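Local coordinates for EvdO1 (Micromonospora carbonacea, PDB 4XBZ), which probably catalyses an oxidative cyclization in orthosomycin biosynthesis, as an oxygenase of the phytanoyl-CoA dioxygenase family with a double-stranded beta-helix fold, at residues A[88-93]-A[323-328]; A[108-113]-A[327-332]; A[119-124]-A[255-260]; A[140-145]-A[271-276]; A[280-285]-A[306-311]. All blocks are in the same frame, centred on the assembly; numbering follows the deposited sequence.

How the interactions relate
Interactions 1 and 2 lie side by side, centres about 5 Å apart; both end on the C-terminal segment that carries A327 and H328, and they reach neighbouring strands 92-94 and 105-109 of the large sheet. Interaction 4 sits about 9 Å from the centre of interaction 2, and H328 ND1 joins H273 NE2 at 2.9 Å between them. Interaction 3 lies nearest the middle of the chain, on strand 256-263, which pairs with strand 139-147 of interaction 4. Interaction 5 shares helix 275-293 with interaction 4. The nickel ion, bound by H160, D162 and H244, is about 11 Å from the W143 side chain and about 13 Å from that of F259.

Interaction 1. Residues A[88-93]-A[323-328]; sequences SMEDTV and TLRFAH
D91 and R325 approach from opposite directions and meet side-on, carboxylate against guanidinium, with the two planes only 21° apart. R325 grips with two nitrogens, one for each oxygen: NE donates to D91 OD2 at 2.9 Å, and NH2 donates to D91 OD1 at 3.0 Å, the latter bond almost straight at 174°. Both oxygens use their syn lone pairs, and the nearly flat, two-pronged salt bridge fixes the rotation of both groups. An extended chain from CG to NE carries the guanidinium out to the acid, starting with CG anti to the backbone N (chi1 166°). D91 occupies the third position of a type II beta turn from M89 to T92 that leads into strand 92-94, an outermost strand of the large sheet of this double-stranded beta-helix protein. An ST turn overlaps its start, S88 OG accepting from E90 N at 2.8 Å; a second ST turn stands on the other side, where T323 OG1 accepts from R325 N at 3.0 Å. E90 crosses R325 at about a right angle, and its OE2 stays 4.1 Å from R325 NH2, well out of the guanidinium plane, so that only charge attraction is likely to act between them. K114 forms a second salt bridge with D91 OD2, and the side chain of R325 also packs against Y110 and D113.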
# COMPACT_ATOMS: atom_id res chain seq x y z
N SER A 88 12.75 30.44 -21.60
CA SER A 88 13.78 29.87 -20.76
C SER A 88 13.72 28.36 -20.86
O SER A 88 12.64 27.79 -20.98
CB SER A 88 13.62 30.29 -19.30
OG SER A 88 14.52 29.56 -18.49
N MET A 89 14.88 27.72 -20.80
CA MET A 89 14.91 26.27 -20.75
C MET A 89 15.06 25.82 -19.31
O MET A 89 15.14 24.63 -19.02
CB MET A 89 16.03 25.72 -21.62
CG MET A 89 15.86 26.07 -23.09
SD MET A 89 16.70 24.90 -24.16
CE MET A 89 15.85 23.40 -23.71
N GLU A 90 15.08 26.80 -18.41
CA GLU A 90 15.22 26.54 -16.99
C GLU A 90 13.92 25.95 -16.45
O GLU A 90 12.86 26.58 -16.54
CB GLU A 90 15.59 27.83 -16.24
CG GLU A 90 15.88 27.66 -14.76
CD GLU A 90 17.38 27.62 -14.44
OE1 GLU A 90 18.12 28.56 -14.86
OE2 GLU A 90 17.81 26.66 -13.76
N ASP A 91 13.99 24.72 -15.92
CA ASP A 91 12.83 24.04 -15.35
C ASP A 91 11.70 23.84 -16.36
O ASP A 91 10.53 23.71 -15.99
CB ASP A 91 12.30 24.80 -14.12
CG ASP A 91 13.24 24.73 -12.92
OD1 ASP A 91 14.28 24.06 -13.04
OD2 ASP A 91 12.92 25.32 -11.86
N THR A 92 12.04 23.83 -17.65
CA THR A 92 11.00 23.78 -18.67
C THR A 92 11.41 22.89 -19.83
O THR A 92 12.46 23.09 -20.43
CB THR A 92 10.66 25.20 -19.20
OG1 THR A 92 10.33 26.05 -18.09
CG2 THR A 92 9.47 25.15 -20.13
N VAL A 93 10.58 21.89 -20.12
CA VAL A 93 10.79 21.01 -21.27
C VAL A 93 10.17 21.63 -22.51
O VAL A 93 9.00 22.00 -22.51
CB VAL A 93 10.16 19.60 -21.05
CG1 VAL A 93 10.39 18.72 -22.26
CG2 VAL A 93 10.73 18.94 -19.79
N THR A 323 13.03 27.38 0.50
CA THR A 323 12.49 27.14 -0.84
C THR A 323 11.73 25.82 -0.91
O THR A 323 11.88 24.95 -0.05
CB THR A 323 13.60 27.11 -1.89
OG1 THR A 323 13.03 26.83 -3.17
CG2 THR A 323 14.64 26.05 -1.55
N LEU A 324 10.89 25.68 -1.93
CA LEU A 324 10.17 24.43 -2.14
C LEU A 324 10.76 23.66 -3.30
O LEU A 324 10.24 22.63 -3.71
CB LEU A 324 8.68 24.70 -2.37
CG LEU A 324 7.95 25.38 -1.21
CD1 LEU A 324 6.46 25.40 -1.44
CD2 LEU A 324 8.25 24.68 0.10
N ARG A 325 11.86 24.15 -3.85
CA ARG A 325 12.43 23.52 -5.03
C ARG A 325 13.78 22.88 -4.74
O ARG A 325 14.73 23.55 -4.34
CB ARG A 325 12.57 24.53 -6.16
CG ARG A 325 13.45 24.09 -7.31
CD ARG A 325 13.80 25.29 -8.19
NE ARG A 325 14.45 24.90 -9.44
CZ ARG A 325 15.75 24.65 -9.56
NH1 ARG A 325 16.53 24.74 -8.49
NH2 ARG A 325 16.26 24.31 -10.74
N PHE A 326 13.84 21.58 -4.98
CA PHE A 326 15.04 20.80 -4.74
C PHE A 326 15.36 19.97 -5.95
O PHE A 326 14.79 18.91 -6.15
CB PHE A 326 14.86 19.93 -3.52
CG PHE A 326 14.76 20.71 -2.28
CD1 PHE A 326 15.92 21.08 -1.58
CD2 PHE A 326 13.53 21.16 -1.84
CE1 PHE A 326 15.83 21.84 -0.44
CE2 PHE A 326 13.44 21.94 -0.71
CZ PHE A 326 14.59 22.27 0.00
N ALA A 327 16.29 20.47 -6.75
CA ALA A 327 16.54 19.92 -8.06
C ALA A 327 17.12 18.53 -7.94
O ALA A 327 18.15 18.34 -7.31
CB ALA A 327 17.47 20.82 -8.86
N HIS A 328 16.43 17.59 -8.57
CA HIS A 328 16.75 16.16 -8.52
C HIS A 328 18.23 15.84 -8.77
O HIS A 328 18.80 14.98 -8.11
CB HIS A 328 15.87 15.41 -9.54
CG HIS A 328 14.40 15.54 -9.28
ND1 HIS A 328 13.78 14.92 -8.20
CD2 HIS A 328 13.43 16.22 -9.93
CE1 HIS A 328 12.49 15.22 -8.21
NE2 HIS A 328 12.25 16.01 -9.25

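Interaction 2. Residues A[108-113]-A[327-332]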
# COMPACT_ATOMS: atom_id res chain seq x y z
N ILE A 108 6.50 22.19 -17.14
CA ILE A 108 7.19 23.07 -16.20
C ILE A 108 7.46 22.31 -14.87
O ILE A 108 6.54 21.74 -14.29
CB ILE A 108 6.36 24.36 -15.95
CG1 ILE A 108 6.23 25.16 -17.24
CG2 ILE A 108 6.99 25.23 -14.87
CD1 ILE A 108 5.09 26.12 -17.26
N GLU A 109 8.71 22.29 -14.42
CA GLU A 109 9.07 21.60 -13.16
C GLU A 109 9.05 22.53 -11.96
O GLU A 109 9.33 23.73 -12.09
CB GLU A 109 10.45 20.96 -13.24
CG GLU A 109 10.61 19.91 -14.33
CD GLU A 109 10.13 18.53 -13.94
OE1 GLU A 109 9.79 18.29 -12.77
OE2 GLU A 109 10.11 17.68 -14.85
N TYR A 110 8.76 21.94 -10.80
CA TYR A 110 8.79 22.62 -9.51
C TYR A 110 7.74 23.72 -9.48
O TYR A 110 8.00 24.85 -9.07
CB TYR A 110 10.20 23.17 -9.21
CG TYR A 110 11.27 22.15 -9.48
CD1 TYR A 110 11.34 20.98 -8.73
CD2 TYR A 110 12.19 22.34 -10.51
CE1 TYR A 110 12.31 20.02 -8.99
CE2 TYR A 110 13.17 21.38 -10.78
CZ TYR A 110 13.22 20.22 -10.01
OH TYR A 110 14.18 19.25 -10.26
N VAL A 111 6.54 23.36 -9.92
CA VAL A 111 5.41 24.28 -9.96
C VAL A 111 4.90 24.56 -8.56
O VAL A 111 4.19 25.53 -8.34
CB VAL A 111 4.26 23.73 -10.82
CG1 VAL A 111 4.73 23.51 -12.26
CG2 VAL A 111 3.75 22.44 -10.23
N VAL A 112 5.25 23.69 -7.61
CA VAL A 112 4.88 23.90 -6.22
C VAL A 112 5.68 25.08 -5.63
O VAL A 112 5.18 25.85 -4.82
CB VAL A 112 5.09 22.61 -5.38
CG1 VAL A 112 5.51 22.94 -3.95
CG2 VAL A 112 3.85 21.73 -5.43
N ASP A 113 6.92 25.21 -6.06
CA ASP A 113 7.74 26.35 -5.66
C ASP A 113 7.30 27.63 -6.39
O ASP A 113 7.41 28.74 -5.86
CB ASP A 113 9.22 26.06 -5.94
CG ASP A 113 10.16 27.12 -5.39
OD1 ASP A 113 9.96 27.56 -4.24
OD2 ASP A 113 11.11 27.49 -6.11
N ALA A 327 16.29 20.47 -6.75
CA ALA A 327 16.54 19.92 -8.06
C ALA A 327 17.12 18.53 -7.94
O ALA A 327 18.15 18.34 -7.31
CB ALA A 327 17.47 20.82 -8.86
N HIS A 328 16.43 17.59 -8.57
CA HIS A 328 16.75 16.16 -8.52
C HIS A 328 18.23 15.84 -8.77
O HIS A 328 18.80 14.98 -8.11
CB HIS A 328 15.87 15.41 -9.54
CG HIS A 328 14.40 15.54 -9.28
ND1 HIS A 328 13.78 14.92 -8.20
CD2 HIS A 328 13.43 16.22 -9.93
CE1 HIS A 328 12.49 15.22 -8.21
NE2 HIS A 328 12.25 16.01 -9.25
N GLU A 329 18.85 16.55 -9.70
CA GLU A 329 20.22 16.21 -10.08
C GLU A 329 21.20 16.61 -8.98
O GLU A 329 22.30 16.07 -8.91
CB GLU A 329 20.61 16.86 -11.42
CG GLU A 329 20.59 18.37 -11.41
CD GLU A 329 19.24 18.96 -11.80
OE1 GLU A 329 18.21 18.23 -11.77
OE2 GLU A 329 19.21 20.16 -12.15
N GLU A 330 20.77 17.51 -8.11
CA GLU A 330 21.59 17.93 -6.98
C GLU A 330 21.42 17.04 -5.74
O GLU A 330 22.18 17.16 -4.77
CB GLU A 330 21.28 19.38 -6.59
CG GLU A 330 21.45 20.39 -7.70
CD GLU A 330 21.05 21.78 -7.25
OE1 GLU A 330 21.12 22.07 -6.04
OE2 GLU A 330 20.67 22.59 -8.12
N TYR A 331 20.41 16.18 -5.77
CA TYR A 331 20.17 15.24 -4.67
C TYR A 331 19.98 13.84 -5.21
O TYR A 331 19.04 13.14 -4.84
CB TYR A 331 18.94 15.67 -3.87
CG TYR A 331 19.05 17.07 -3.34
CD1 TYR A 331 19.78 17.34 -2.19
CD2 TYR A 331 18.42 18.13 -4.00
CE1 TYR A 331 19.89 18.64 -1.70
CE2 TYR A 331 18.51 19.42 -3.51
CZ TYR A 331 19.26 19.67 -2.36
OH TYR A 331 19.36 20.96 -1.88
N TRP A 332 20.88 13.45 -6.10
CA TRP A 332 20.83 12.14 -6.75
C TRP A 332 21.84 11.24 -6.05
O TRP A 332 22.79 11.75 -5.46
CB TRP A 332 21.15 12.28 -8.25
CG TRP A 332 20.51 11.29 -9.17
CD1 TRP A 332 21.15 10.44 -10.03
CD2 TRP A 332 19.11 11.07 -9.36
NE1 TRP A 332 20.23 9.69 -10.73
CE2 TRP A 332 18.97 10.06 -10.33
CE3 TRP A 332 17.95 11.61 -8.79
CZ2 TRP A 332 17.73 9.60 -10.76
CZ3 TRP A 332 16.71 11.14 -9.20
CH2 TRP A 332 16.61 10.15 -10.18
O HOH W 1 10.30 17.74 -9.72
O HOH W 2 15.83 19.65 -12.61
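Where strand 105-109 of the large sheet gives way to helix 111-114, the N-cap residue Y110 projects its ring against a short 3-10 segment, 328-330, near the C-terminus. Its hydroxyl does most of the touching. H328 N donates to Y110 OH at 3.3 Å, a long bond with an angle of 159°, while H328 CD2 comes to 3.1 Å of the same oxygen and A327 CA to 3.3 Å. The methyl group of A327 adds an apolar contact, CB lying 4.4 Å from Y110 CZ. The tyrosine and imidazole rings are inclined obliquely, at 33°, with centroids 5.7 Å apart. H328 has CG anti to its carbonyl carbon (chi1 -61°), which turns the imidazole back toward the tyrosine. Two waters extend the junction. One lies in the plane of the Y110 ring at its edge, 2.9 Å from Y110 OH, and donates to E329 OE1; the other joins H328 NE2 to E109 OE1. Beyond the contact, H328 ND1 is hydrogen-bonded to H273 and its ring stacks on W143, while E109 OE2 pairs with R107. Both imidazole nitrogens of H328 therefore have polar partners, one of them a water, which holds the ring in place beside the tyrosine.

Interaction 3. Residues A[119-124]-A[255-260]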
# COMPACT_ATOMS: atom_id res chain seq x y z
N ALA A 119 1.36 24.97 -4.31
CA ALA A 119 1.96 24.51 -3.05
C ALA A 119 0.88 24.09 -2.05
O ALA A 119 0.96 23.03 -1.43
CB ALA A 119 2.84 25.59 -2.45
N MET A 120 -0.16 24.91 -1.91
CA MET A 120 -1.28 24.57 -1.05
C MET A 120 -2.03 23.33 -1.55
O MET A 120 -2.53 22.52 -0.76
CB MET A 120 -2.23 25.77 -0.92
CG MET A 120 -1.59 27.01 -0.26
SD MET A 120 -2.74 28.21 0.46
CE MET A 120 -3.64 28.75 -1.00
N LEU A 121 -2.11 23.18 -2.87
CA LEU A 121 -2.67 21.98 -3.47
C LEU A 121 -1.85 20.77 -3.02
O LEU A 121 -2.39 19.69 -2.77
CB LEU A 121 -2.70 22.08 -5.01
CG LEU A 121 -3.16 20.85 -5.81
CD1 LEU A 121 -4.57 20.41 -5.43
CD2 LEU A 121 -3.06 21.11 -7.32
N ALA A 122 -0.54 20.97 -2.88
CA ALA A 122 0.35 19.90 -2.50
C ALA A 122 0.16 19.49 -1.04
O ALA A 122 0.69 18.48 -0.62
CB ALA A 122 1.81 20.29 -2.77
N GLY A 123 -0.61 20.27 -0.28
CA GLY A 123 -0.96 19.90 1.08
C GLY A 123 -2.41 19.50 1.26
O GLY A 123 -2.90 19.38 2.38
N HIS A 124 -3.11 19.31 0.14
CA HIS A 124 -4.53 18.96 0.13
C HIS A 124 -4.79 17.66 0.89
O HIS A 124 -4.32 16.60 0.49
CB HIS A 124 -5.03 18.83 -1.32
CG HIS A 124 -6.52 18.73 -1.46
ND1 HIS A 124 -7.28 17.80 -0.79
CD2 HIS A 124 -7.38 19.44 -2.23
CE1 HIS A 124 -8.55 17.94 -1.13
NE2 HIS A 124 -8.64 18.93 -2.01
N ARG A 255 -4.11 20.48 -19.60
CA ARG A 255 -3.13 20.70 -18.56
C ARG A 255 -3.36 19.74 -17.38
O ARG A 255 -4.48 19.64 -16.86
CB ARG A 255 -3.17 22.16 -18.07
CG ARG A 255 -3.06 23.21 -19.19
CD ARG A 255 -3.56 24.57 -18.72
NE ARG A 255 -4.97 24.56 -18.34
CZ ARG A 255 -5.54 25.47 -17.55
NH1 ARG A 255 -4.81 26.46 -17.06
NH2 ARG A 255 -6.83 25.37 -17.25
N VAL A 256 -2.29 19.06 -16.98
CA VAL A 256 -2.33 18.19 -15.81
C VAL A 256 -1.17 18.49 -14.85
O VAL A 256 -0.01 18.56 -15.28
CB VAL A 256 -2.27 16.69 -16.20
CG1 VAL A 256 -2.26 15.81 -14.94
CG2 VAL A 256 -3.43 16.32 -17.10
N ILE A 257 -1.48 18.67 -13.58
CA ILE A 257 -0.48 18.83 -12.53
C ILE A 257 -0.17 17.47 -11.91
O ILE A 257 -1.08 16.82 -11.39
CB ILE A 257 -0.96 19.81 -11.44
CG1 ILE A 257 -0.88 21.25 -11.93
CG2 ILE A 257 -0.12 19.68 -10.17
CD1 ILE A 257 -1.48 22.24 -10.97
N TYR A 258 1.09 17.05 -11.99
CA TYR A 258 1.53 15.74 -11.49
C TYR A 258 2.37 15.86 -10.24
O TYR A 258 3.43 16.51 -10.24
CB TYR A 258 2.36 14.96 -12.54
CG TYR A 258 1.55 14.40 -13.69
CD1 TYR A 258 0.83 13.21 -13.55
CD2 TYR A 258 1.50 15.06 -14.92
CE1 TYR A 258 0.08 12.69 -14.61
CE2 TYR A 258 0.74 14.56 -15.97
CZ TYR A 258 0.03 13.37 -15.81
OH TYR A 258 -0.71 12.86 -16.87
N PHE A 259 1.90 15.22 -9.18
CA PHE A 259 2.67 14.96 -7.96
C PHE A 259 3.04 13.48 -7.86
O PHE A 259 2.14 12.65 -7.75
CB PHE A 259 1.85 15.33 -6.72
CG PHE A 259 1.45 16.77 -6.64
CD1 PHE A 259 2.15 17.76 -7.31
CD2 PHE A 259 0.37 17.13 -5.84
CE1 PHE A 259 1.77 19.08 -7.20
CE2 PHE A 259 -0.02 18.45 -5.73
CZ PHE A 259 0.67 19.43 -6.40
N GLU A 260 4.33 13.13 -7.87
CA GLU A 260 4.74 11.77 -7.49
C GLU A 260 5.03 11.64 -6.00
O GLU A 260 5.48 12.58 -5.34
CB GLU A 260 5.97 11.28 -8.26
CG GLU A 260 6.20 9.76 -8.08
CD GLU A 260 7.62 9.29 -8.41
OE1 GLU A 260 8.56 9.50 -7.59
OE2 GLU A 260 7.81 8.69 -9.49
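L121 and I257 reach toward each other tip to tip, L121 CD2 meeting I257 CD1 at 4.1 Å. The other apolar contacts gather on the far end of the F259 ring. L121 CG lies 4.0 Å from F259 CE2, where the two side chains slant past one another, and A122 lays both its backbone and its methyl group against the same end: CA is 3.6 Å from F259 CE2, and CB is 3.9 Å from F259 CZ. With its CG anti to the backbone N (chi1 175°), L121 meets F259 with that CG and I257 with its CD2 branch. No hydrogen bond crosses the contact. Hydrogen bonds within 119-124 shape the turn, a type I beta turn from L121 to H124 closed by H124 N donating to L121 O at 3.0 Å. H124 then caps the following helix, its ND1 accepting from L126 N. On the strand, I257 and F259 point the same way, toward the helix, in the two-residue repeat of extended chain. V72 from helix 66-86 and V112 add to this apolar layer, a helix-on-sheet packing in which the end of helix 116-121 and the following turn pack on the face of the large sheet of the double-stranded beta-helix fold.

Interaction 4. Residues A[140-145]-A[271-276]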
# COMPACT_ATOMS: atom_id res chain seq x y z
N ILE A 140 6.66 10.55 1.01
CA ILE A 140 7.22 11.86 0.74
C ILE A 140 6.89 12.26 -0.70
O ILE A 140 6.74 11.39 -1.56
CB ILE A 140 8.74 11.90 0.96
CG1 ILE A 140 9.46 10.88 0.08
CG2 ILE A 140 9.08 11.67 2.43
CD1 ILE A 140 10.87 11.33 -0.34
N PRO A 141 6.73 13.56 -0.94
CA PRO A 141 6.54 14.08 -2.31
C PRO A 141 7.87 14.16 -3.08
O PRO A 141 8.86 14.62 -2.52
CB PRO A 141 5.96 15.47 -2.07
CG PRO A 141 6.58 15.90 -0.73
CD PRO A 141 6.62 14.62 0.08
N THR A 142 7.89 13.72 -4.33
CA THR A 142 9.14 13.74 -5.07
C THR A 142 9.05 14.71 -6.25
O THR A 142 9.15 15.92 -6.06
CB THR A 142 9.55 12.32 -5.56
OG1 THR A 142 8.48 11.74 -6.31
CG2 THR A 142 9.88 11.38 -4.35
N TRP A 143 8.86 14.18 -7.45
CA TRP A 143 8.62 15.02 -8.60
C TRP A 143 7.33 15.80 -8.42
O TRP A 143 6.33 15.28 -7.91
CB TRP A 143 8.57 14.16 -9.88
CG TRP A 143 9.94 13.81 -10.42
CD1 TRP A 143 10.63 14.46 -11.43
CD2 TRP A 143 10.81 12.75 -9.98
NE1 TRP A 143 11.86 13.87 -11.63
CE2 TRP A 143 11.99 12.82 -10.75
CE3 TRP A 143 10.70 11.75 -9.01
CZ2 TRP A 143 13.05 11.92 -10.59
CZ3 TRP A 143 11.75 10.86 -8.84
CH2 TRP A 143 12.91 10.95 -9.62
N ASP A 144 7.36 17.07 -8.82
CA ASP A 144 6.14 17.88 -8.92
C ASP A 144 6.25 18.75 -10.17
O ASP A 144 7.27 19.40 -10.42
CB ASP A 144 5.91 18.71 -7.64
CG ASP A 144 6.75 20.00 -7.57
OD1 ASP A 144 6.34 21.01 -8.19
OD2 ASP A 144 7.80 20.02 -6.88
N SER A 145 5.20 18.76 -10.99
CA SER A 145 5.28 19.44 -12.28
C SER A 145 3.90 19.67 -12.88
O SER A 145 2.92 19.11 -12.41
CB SER A 145 6.14 18.64 -13.26
OG SER A 145 5.59 17.34 -13.48
N GLY A 271 17.18 4.49 -3.12
CA GLY A 271 17.22 5.73 -3.88
C GLY A 271 15.89 6.02 -4.56
O GLY A 271 14.85 5.55 -4.07
N PRO A 272 15.89 6.76 -5.69
CA PRO A 272 17.02 7.29 -6.45
C PRO A 272 17.68 8.53 -5.87
O PRO A 272 18.73 8.93 -6.37
CB PRO A 272 16.39 7.64 -7.81
CG PRO A 272 14.97 7.90 -7.51
CD PRO A 272 14.61 6.96 -6.41
N HIS A 273 17.08 9.16 -4.87
CA HIS A 273 17.64 10.38 -4.34
C HIS A 273 18.63 10.12 -3.22
O HIS A 273 18.63 9.04 -2.62
CB HIS A 273 16.55 11.31 -3.81
CG HIS A 273 15.57 11.73 -4.86
ND1 HIS A 273 14.38 11.07 -5.08
CD2 HIS A 273 15.60 12.75 -5.75
CE1 HIS A 273 13.72 11.67 -6.05
NE2 HIS A 273 14.44 12.68 -6.48
N SER A 274 19.46 11.12 -2.93
CA SER A 274 20.39 11.06 -1.82
C SER A 274 19.61 11.01 -0.51
O SER A 274 18.44 11.35 -0.48
CB SER A 274 21.35 12.25 -1.87
OG SER A 274 20.64 13.47 -1.69
N ALA A 275 20.25 10.57 0.57
CA ALA A 275 19.55 10.36 1.84
C ALA A 275 19.02 11.68 2.40
O ALA A 275 18.00 11.70 3.10
CB ALA A 275 20.46 9.68 2.86
N GLU A 276 19.72 12.76 2.08
CA GLU A 276 19.37 14.12 2.48
C GLU A 276 18.04 14.61 1.89
O GLU A 276 17.29 15.36 2.52
CB GLU A 276 20.51 15.07 2.07
CG GLU A 276 20.32 16.54 2.42
CD GLU A 276 21.39 17.44 1.78
OE1 GLU A 276 21.92 17.07 0.70
OE2 GLU A 276 21.70 18.50 2.35
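W143 brings the far rim of its indole up to the imidazole of H273, with H273 NE2 lying over one face of the indole. The nearest approach is 3.5 Å between W143 CZ3 and H273 CE1, and H273 CE1 also lies 3.7 Å from W143 CH2. The six-membered ring and the imidazole meet obliquely, at 51°, with centroids 5.0 Å apart. W143 CG lies anti to its carbonyl carbon (chi1 -80°), which swings the indole across toward the 271-276 loop. At the indole edge, near its plane, P272 CG makes an apolar contact of 4.2 Å with W143 CH2. P272 follows a cis peptide bond, just after G271 with its positive phi leaves helix 264-270, and this sharp turn places proline and histidine together against the sheet. W143 belongs to strand 139-147, which runs between strands 105-109 and 256-263 in the large sheet of the double-stranded beta-helix; the loop 271-274 thus links two helices while covering this part of the sheet. T142 touches the imidazole with its methyl group, CG2 standing 4.2 Å from H273 CE1, while its hydroxyl turns to E260. H273 ND1 is bonded to E267, and with NE2 also engaged the rotation of the ring is pinned. Y277 stacks on H273 and W332 meets it edge-to-face, extending the aromatic cluster.

Interaction 5. Residues A[280-285]-A[306-311]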
# COMPACT_ATOMS: atom_id res chain seq x y z
N LEU A 280 14.38 17.00 3.41
CA LEU A 280 14.03 18.26 2.77
C LEU A 280 12.60 18.21 2.21
O LEU A 280 11.83 19.17 2.38
CB LEU A 280 15.05 18.62 1.68
CG LEU A 280 16.48 18.74 2.22
CD1 LEU A 280 17.54 18.82 1.12
CD2 LEU A 280 16.59 19.93 3.16
N LYS A 281 12.24 17.10 1.57
CA LYS A 281 10.90 17.00 1.02
C LYS A 281 9.86 16.85 2.11
O LYS A 281 8.72 17.32 1.95
CB LYS A 281 10.81 15.84 0.02
CG LYS A 281 11.74 16.01 -1.17
CD LYS A 281 11.72 17.46 -1.72
CE LYS A 281 10.34 17.88 -2.26
NZ LYS A 281 10.07 17.42 -3.66
N GLN A 282 10.23 16.25 3.24
CA GLN A 282 9.34 16.22 4.40
C GLN A 282 9.05 17.65 4.86
O GLN A 282 7.92 17.97 5.24
CB GLN A 282 9.96 15.40 5.54
CG GLN A 282 9.88 13.89 5.33
CD GLN A 282 10.62 13.10 6.40
OE1 GLN A 282 11.70 13.48 6.84
NE2 GLN A 282 10.04 11.99 6.80
N GLN A 283 10.08 18.49 4.83
CA GLN A 283 9.93 19.89 5.18
C GLN A 283 9.03 20.61 4.18
O GLN A 283 8.20 21.44 4.57
CB GLN A 283 11.29 20.60 5.24
CG GLN A 283 12.22 20.23 6.42
CD GLN A 283 13.28 21.31 6.63
OE1 GLN A 283 12.96 22.46 6.92
NE2 GLN A 283 14.54 20.95 6.43
N VAL A 284 9.20 20.30 2.90
CA VAL A 284 8.30 20.79 1.86
C VAL A 284 6.84 20.38 2.18
O VAL A 284 5.93 21.22 2.18
CB VAL A 284 8.68 20.24 0.46
CG1 VAL A 284 7.63 20.63 -0.58
CG2 VAL A 284 10.06 20.73 0.06
N LEU A 285 6.63 19.10 2.49
CA LEU A 285 5.28 18.59 2.78
C LEU A 285 4.65 19.33 3.97
O LEU A 285 3.49 19.75 3.92
CB LEU A 285 5.31 17.09 3.07
CG LEU A 285 3.94 16.43 3.22
CD1 LEU A 285 3.17 16.58 1.93
CD2 LEU A 285 4.03 14.95 3.60
N TYR A 306 0.66 14.39 9.26
CA TYR A 306 1.80 13.62 8.74
C TYR A 306 2.64 12.98 9.87
O TYR A 306 3.31 13.68 10.62
CB TYR A 306 2.68 14.51 7.86
CG TYR A 306 3.84 13.81 7.19
CD1 TYR A 306 3.68 12.63 6.47
CD2 TYR A 306 5.11 14.36 7.25
CE1 TYR A 306 4.78 12.00 5.84
CE2 TYR A 306 6.20 13.77 6.63
CZ TYR A 306 6.05 12.60 5.93
OH TYR A 306 7.17 12.05 5.34
N GLN A 307 2.59 11.66 9.96
CA GLN A 307 3.20 10.95 11.09
C GLN A 307 3.96 9.71 10.65
O GLN A 307 3.47 8.60 10.76
CB GLN A 307 2.12 10.54 12.11
CG GLN A 307 1.40 11.72 12.80
CD GLN A 307 2.32 12.56 13.68
OE1 GLN A 307 3.37 12.08 14.15
NE2 GLN A 307 1.95 13.82 13.90
N PRO A 308 5.17 9.89 10.11
CA PRO A 308 5.91 8.69 9.72
C PRO A 308 6.56 8.02 10.92
O PRO A 308 6.56 8.60 11.99
CB PRO A 308 6.96 9.23 8.76
CG PRO A 308 7.09 10.65 9.09
CD PRO A 308 5.78 11.12 9.59
N ALA A 309 7.10 6.82 10.74
CA ALA A 309 7.87 6.17 11.80
C ALA A 309 9.00 7.08 12.27
O ALA A 309 9.56 7.82 11.46
CB ALA A 309 8.43 4.85 11.33
N GLU A 310 9.32 7.03 13.57
CA GLU A 310 10.26 7.99 14.17
C GLU A 310 11.63 7.95 13.53
O GLU A 310 12.19 8.99 13.24
CB GLU A 310 10.40 7.76 15.68
CG GLU A 310 9.11 7.93 16.50
CD GLU A 310 8.57 9.36 16.50
OE1 GLU A 310 9.33 10.28 16.16
OE2 GLU A 310 7.37 9.55 16.84
N SER A 311 12.18 6.76 13.29
CA SER A 311 13.51 6.65 12.68
C SER A 311 13.56 7.18 11.23
O SER A 311 14.58 7.05 10.54
CB SER A 311 13.98 5.20 12.68
OG SER A 311 13.18 4.45 11.77
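L285 sets its CD2 methyl almost exactly over the middle of the Y306 ring, 3.5 Å from the centroid and 4° off the ring normal, a well-centred CH-pi contact. The opposite face is covered by P308 of the tyrosine's own segment, whose CD lies 3.8 Å above the ring plane, so the phenol is clamped between leucine and proline. Q282 comes to the edge: its CG lies in the ring plane, 3.3 Å from Y306 OH, and its NE2 donates to Y306 OH at 3.2 Å. The hydroxyl oxygen lies in the amide plane of Q282, while that plane stands 76° to the ring. P308 CG also packs on the amide, 4.0 Å from Q282 NE2. Y306 has CG anti to the backbone N (chi1 -176°), a setting that sends the ring across toward the helix. Further out, Y306 OH also makes a weak hydrogen bond with L139 O. The Q282 amide is tied to the loop ahead, NE2 to L312 O and OE1 to H314 N, which sets its orientation, and I140 of strand 139-147 packs against both Y306 and Q282. The adjoining E310 N bonds to E199 of the second subunit. Here helix 275-293, the second helix after the last strand of the large sheet, is covered by the loop that follows it, close to the subunit interface.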